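Local coordinates for protein transcriptional regulator Tm0710 (Thermotoga maritima, PDB 2A61) that probably binds DNA as a dimeric MarR-family transcriptional regulator, using a winged helix-turn-helix domain, at residues F36-K41 / G66-L71; E45-P50 / F90-R95. All blocks are in the same frame, centred on the assembly; numbering follows the deposited sequence.

In the fold
Read from the N terminus, helix 33-45 supplies the first half of contact 1 and, at its end and just beyond, residues 45-50 supply the first half of contact 2. The chain then runs through helix 50-57 into helix 61-73, where 66-71 closes contact 1. It goes on along strand 77-82 and round the turn of the wing into strand 88-93, where 90-95 closes contact 2. The two loops therefore cross, their segments alternating along the sequence. Contact 1 joins two helices of the winged helix-turn-helix domain; contact 2 joins an inter-helix loop to the hairpin. Their centres lie about 9 Å apart, and they meet directly where Val68 CG1 touches Leu91 CD2 at 3.4 Å.

Contact 1 of 2, residues F36-K41 / G66-L71; sequences FDILQK and GLVKRL
Ile38 reaches across from segment 36-41 of helix 33-45 and lays its terminal methyl over the base of Leu67, with CD1 3.9 Å from Leu67 CB. The same Ile38 CD1 lies 4.0 Å from Val68 CG2, so one methyl touches two consecutive residues of 66-71. It gets there because the outer part of the side chain is extended, CD1 standing anti to CA (chi2 167°). The second branch of Ile38 serves a different neighbour: Ile38 CG2 looks one turn further along the opposite helix and comes within 4.3 Å of Leu71 CD1.

Leu71 is thus shared. Its other large partner is Leu39, and these two leucines cross obliquely, branch point to methyls. Leu39 CG is 4.1 Å from Leu71 CD1, while Leu39 CD1 is 4.0 Å from Leu71 CD2. An alanine in place of Leu39 would probably open a gap beside Leu71, leaving its CD2 without its leucine mate on the facing segment and its CD1 with Ile38 CG2 as the main partner there.

The setting is a clear example of how a helix-turn-helix is held on its supporting helix. Segment 66-71 belongs to helix 61-73, by analogy with other MarR proteins the likely recognition helix, and it crosses 36-41 at -70° with the short axes 10.7 Å apart. Leu57 of helix 50-57 touches both Ile38 and Leu67, Tyr76 touches both Leu39 and Leu71, and Gly58 of the second subunit packs on Leu67.

All five residues that meet here are buried and every meeting is between aliphatic carbons. The attraction between the segments is therefore dispersion and the exclusion of water, with no directional polar bond between them.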
# COMPACT_ATOMS: atom_id res chain seq x y z
N PHE A 36 10.36 4.78 -2.78
CA PHE A 36 10.30 3.84 -1.67
C PHE A 36 9.68 2.48 -2.05
O PHE A 36 10.13 1.44 -1.60
CB PHE A 36 9.49 4.45 -0.50
CG PHE A 36 9.39 3.55 0.68
CD1 PHE A 36 10.52 3.21 1.42
CD2 PHE A 36 8.16 3.03 1.08
CE1 PHE A 36 10.41 2.36 2.53
CE2 PHE A 36 8.06 2.18 2.18
CZ PHE A 36 9.19 1.86 2.88
N ASP A 37 8.64 2.53 -2.88
CA ASP A 37 8.01 1.30 -3.39
C ASP A 37 9.02 0.41 -4.17
O ASP A 37 8.96 -0.82 -4.05
CB ASP A 37 6.84 1.64 -4.30
CG ASP A 37 5.60 2.13 -3.54
OD1 ASP A 37 5.36 1.77 -2.35
OD2 ASP A 37 4.87 2.93 -4.18
N ILE A 38 9.89 1.03 -4.97
CA ILE A 38 11.01 0.30 -5.59
C ILE A 38 11.95 -0.29 -4.54
O ILE A 38 12.32 -1.47 -4.61
CB ILE A 38 11.85 1.19 -6.53
CG1 ILE A 38 10.99 1.62 -7.74
CG2 ILE A 38 13.16 0.53 -6.88
CD1 ILE A 38 11.64 2.73 -8.52
N LEU A 39 12.33 0.52 -3.56
CA LEU A 39 13.30 0.06 -2.54
C LEU A 39 12.74 -1.04 -1.69
O LEU A 39 13.46 -2.02 -1.41
CB LEU A 39 13.74 1.18 -1.61
CG LEU A 39 14.68 2.27 -2.07
CD1 LEU A 39 14.83 3.31 -0.93
CD2 LEU A 39 16.03 1.66 -2.42
N GLN A 40 11.48 -0.90 -1.25
CA GLN A 40 10.87 -1.93 -0.40
C GLN A 40 10.58 -3.25 -1.12
O GLN A 40 10.72 -4.29 -0.51
CB GLN A 40 9.66 -1.42 0.40
CG GLN A 40 8.42 -1.22 -0.35
CD GLN A 40 7.19 -1.05 0.57
OE1 GLN A 40 6.16 -0.52 0.16
NE2 GLN A 40 7.30 -1.52 1.81
N LYS A 41 10.24 -3.18 -2.40
CA LYS A 41 10.10 -4.37 -3.24
C LYS A 41 11.40 -5.16 -3.36
O LYS A 41 11.38 -6.39 -3.20
CB LYS A 41 9.60 -3.98 -4.62
CG LYS A 41 9.40 -5.14 -5.57
CD LYS A 41 8.49 -6.28 -4.99
CE LYS A 41 7.06 -5.83 -4.63
NZ LYS A 41 6.18 -6.92 -3.99
N GLY A 66 14.20 7.39 -14.34
CA GLY A 66 14.42 8.60 -13.51
C GLY A 66 14.47 8.35 -12.01
O GLY A 66 15.35 8.90 -11.29
N LEU A 67 13.54 7.53 -11.52
CA LEU A 67 13.50 7.15 -10.12
C LEU A 67 14.74 6.38 -9.65
O LEU A 67 15.24 6.65 -8.59
CB LEU A 67 12.21 6.32 -9.80
CG LEU A 67 10.84 6.95 -10.13
CD1 LEU A 67 9.73 5.90 -10.11
CD2 LEU A 67 10.52 8.10 -9.11
N VAL A 68 15.15 5.36 -10.43
CA VAL A 68 16.28 4.48 -10.11
C VAL A 68 17.62 5.25 -10.18
O VAL A 68 18.48 5.09 -9.34
CB VAL A 68 16.26 3.27 -11.05
CG1 VAL A 68 17.58 2.51 -11.01
CG2 VAL A 68 15.03 2.33 -10.67
N LYS A 69 17.76 6.08 -11.20
CA LYS A 69 19.00 6.89 -11.39
C LYS A 69 19.35 7.74 -10.17
O LYS A 69 20.51 7.85 -9.79
CB LYS A 69 18.79 7.80 -12.61
CG LYS A 69 19.86 8.82 -12.90
CD LYS A 69 19.55 9.58 -14.19
CE LYS A 69 18.27 10.45 -14.07
NZ LYS A 69 17.90 11.11 -15.35
N ARG A 70 18.32 8.33 -9.55
CA ARG A 70 18.51 9.12 -8.31
C ARG A 70 18.85 8.21 -7.14
O ARG A 70 19.69 8.53 -6.33
CB ARG A 70 17.23 9.84 -7.96
CG ARG A 70 17.05 11.22 -8.54
CD ARG A 70 15.80 11.82 -7.78
NE ARG A 70 14.65 11.48 -8.57
CZ ARG A 70 13.39 11.54 -8.19
NH1 ARG A 70 13.06 11.90 -6.96
NH2 ARG A 70 12.47 11.24 -9.07
N LEU A 71 18.17 7.07 -7.03
CA LEU A 71 18.48 6.13 -5.95
C LEU A 71 19.90 5.57 -6.05
O LEU A 71 20.52 5.30 -5.03
CB LEU A 71 17.44 4.98 -5.91
CG LEU A 71 16.04 5.34 -5.42
CD1 LEU A 71 15.05 4.16 -5.64
CD2 LEU A 71 16.03 5.73 -3.91

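Contact 2 of 2, residues E45-P50 / F90-R95; sequences EGPKRP and FLVITR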
# COMPACT_ATOMS: atom_id res chain seq x y z
N GLU A 45 11.94 -8.82 -1.88
CA GLU A 45 11.98 -9.87 -2.90
C GLU A 45 13.31 -10.02 -3.61
O GLU A 45 13.52 -10.96 -4.38
CB GLU A 45 10.87 -9.66 -3.91
CG GLU A 45 9.56 -9.28 -3.30
CD GLU A 45 8.43 -9.44 -4.27
OE1 GLU A 45 7.27 -9.53 -3.81
OE2 GLU A 45 8.69 -9.54 -5.50
N GLY A 46 14.25 -9.11 -3.33
CA GLY A 46 15.54 -9.16 -3.98
C GLY A 46 15.59 -8.48 -5.34
O GLY A 46 14.69 -7.71 -5.69
N PRO A 47 16.64 -8.77 -6.12
CA PRO A 47 17.03 -8.11 -7.37
C PRO A 47 15.87 -8.05 -8.35
O PRO A 47 15.12 -9.03 -8.52
CB PRO A 47 18.14 -9.01 -7.93
CG PRO A 47 18.67 -9.75 -6.74
CD PRO A 47 17.56 -9.86 -5.73
N LYS A 48 15.70 -6.88 -8.97
CA LYS A 48 14.61 -6.68 -9.88
C LYS A 48 15.15 -6.11 -11.18
O LYS A 48 16.02 -5.20 -11.18
CB LYS A 48 13.54 -5.75 -9.29
CG LYS A 48 12.82 -6.24 -8.09
CD LYS A 48 11.94 -7.47 -8.48
CE LYS A 48 11.12 -7.98 -7.31
NZ LYS A 48 10.22 -9.13 -7.72
N ARG A 49 14.60 -6.61 -12.30
CA ARG A 49 14.92 -6.03 -13.62
C ARG A 49 14.16 -4.71 -13.75
O ARG A 49 13.11 -4.54 -13.11
CB ARG A 49 14.47 -6.98 -14.76
CG ARG A 49 14.99 -8.43 -14.60
CD ARG A 49 14.50 -9.31 -15.74
NE ARG A 49 15.09 -10.67 -15.69
CZ ARG A 49 16.24 -11.00 -16.27
NH1 ARG A 49 16.97 -10.09 -16.90
NH2 ARG A 49 16.70 -12.26 -16.21
N PRO A 50 14.66 -3.78 -14.59
CA PRO A 50 13.97 -2.51 -14.77
C PRO A 50 12.55 -2.67 -15.30
O PRO A 50 11.68 -1.96 -14.86
CB PRO A 50 14.85 -1.77 -15.80
CG PRO A 50 16.16 -2.39 -15.69
CD PRO A 50 15.92 -3.84 -15.36
N PHE A 90 20.23 -6.16 -13.20
CA PHE A 90 19.29 -6.15 -12.09
C PHE A 90 19.64 -4.98 -11.20
O PHE A 90 20.82 -4.62 -11.08
CB PHE A 90 19.37 -7.43 -11.22
CG PHE A 90 18.86 -8.70 -11.92
CD1 PHE A 90 17.55 -9.13 -11.75
CD2 PHE A 90 19.73 -9.46 -12.70
CE1 PHE A 90 17.10 -10.33 -12.38
CE2 PHE A 90 19.29 -10.64 -13.32
CZ PHE A 90 17.98 -11.05 -13.15
N LEU A 91 18.61 -4.38 -10.59
CA LEU A 91 18.82 -3.42 -9.51
C LEU A 91 18.80 -4.13 -8.17
O LEU A 91 17.90 -4.95 -7.91
CB LEU A 91 17.77 -2.29 -9.56
CG LEU A 91 18.05 -1.63 -10.94
CD1 LEU A 91 16.83 -1.31 -11.78
CD2 LEU A 91 19.09 -0.53 -10.87
N VAL A 92 19.80 -3.85 -7.36
CA VAL A 92 19.92 -4.46 -6.04
C VAL A 92 20.05 -3.37 -4.97
O VAL A 92 20.47 -2.28 -5.25
CB VAL A 92 21.10 -5.47 -5.93
CG1 VAL A 92 20.83 -6.73 -6.84
CG2 VAL A 92 22.38 -4.87 -6.38
N ILE A 93 19.70 -3.70 -3.73
CA ILE A 93 19.68 -2.70 -2.67
C ILE A 93 21.05 -2.67 -1.99
O ILE A 93 21.75 -3.68 -1.93
CB ILE A 93 18.53 -3.00 -1.65
CG1 ILE A 93 18.18 -1.80 -0.76
CG2 ILE A 93 18.84 -4.28 -0.82
CD1 ILE A 93 16.79 -1.89 -0.07
N THR A 94 21.42 -1.51 -1.47
CA THR A 94 22.64 -1.35 -0.70
C THR A 94 22.31 -1.36 0.80
O THR A 94 21.14 -1.35 1.17
CB THR A 94 23.33 0.02 -1.00
OG1 THR A 94 22.44 1.08 -0.69
CG2 THR A 94 23.70 0.15 -2.47
N ARG A 95 23.34 -1.35 1.64
CA ARG A 95 23.16 -1.21 3.07
C ARG A 95 22.39 0.04 3.42
O ARG A 95 21.51 0.02 4.30
CB ARG A 95 24.52 -1.06 3.74
CG ARG A 95 24.73 -1.92 4.96
CD ARG A 95 23.82 -1.64 6.15
NE ARG A 95 22.78 -2.67 6.22
CZ ARG A 95 21.88 -2.82 7.20
NH1 ARG A 95 21.86 -2.00 8.28
NH2 ARG A 95 20.98 -3.79 7.09
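Phe90, which has the most surface buried by this contact, is met by both Pro47 and Arg49. Phe90 CZ stands 3.5 Å above the guanidinium plane of Arg49, over the centre of that group, but the two planes are tilted 45° and the arrangement is not a parallel stack. The arginine chain, extended from CG to NE, starts its contact nearer the backbone, where Arg49 CG lies 3.6 Å from Phe90 CE1. The charged end also pairs with Asp82, which would be expected to hold the guanidinium in place beside the ring.

Pro47 packs on Phe90 and Val92 together. Pro47 CB sits 3.9 Å from Phe90 CB and 3.7 Å from Val92 CG1, and CG of the pyrrolidine ring lies against the same valine methyl. In this way it covers two alternate side chains of strand 88-93.

Between these residues runs a single antiparallel bridge, at the place where winged helix domains commonly have a short third strand beside the wing hairpin: Lys48 faces Leu91 as a hydrogen-bonded pair. Leu91 N donates to Lys48 O at 2.8 Å, nearly straight at 170°, and Lys48 N returns a bond of 3.1 Å to Leu91 O. That same Leu91 O also receives a CA-H...O contact from Pro47 CA at 3.3 Å.

Leu91 itself is buried, and its side chain turns to another set of neighbours. Leu91 CD1 meets Pro50 CG at 4.1 Å, the two side chains crossing at about a right angle, while Glu72 of helix 61-73 also touches the leucine. Lys48 leaves its backbone on the side away from the strand, and its NZ forms a salt bridge with Glu45 OE2.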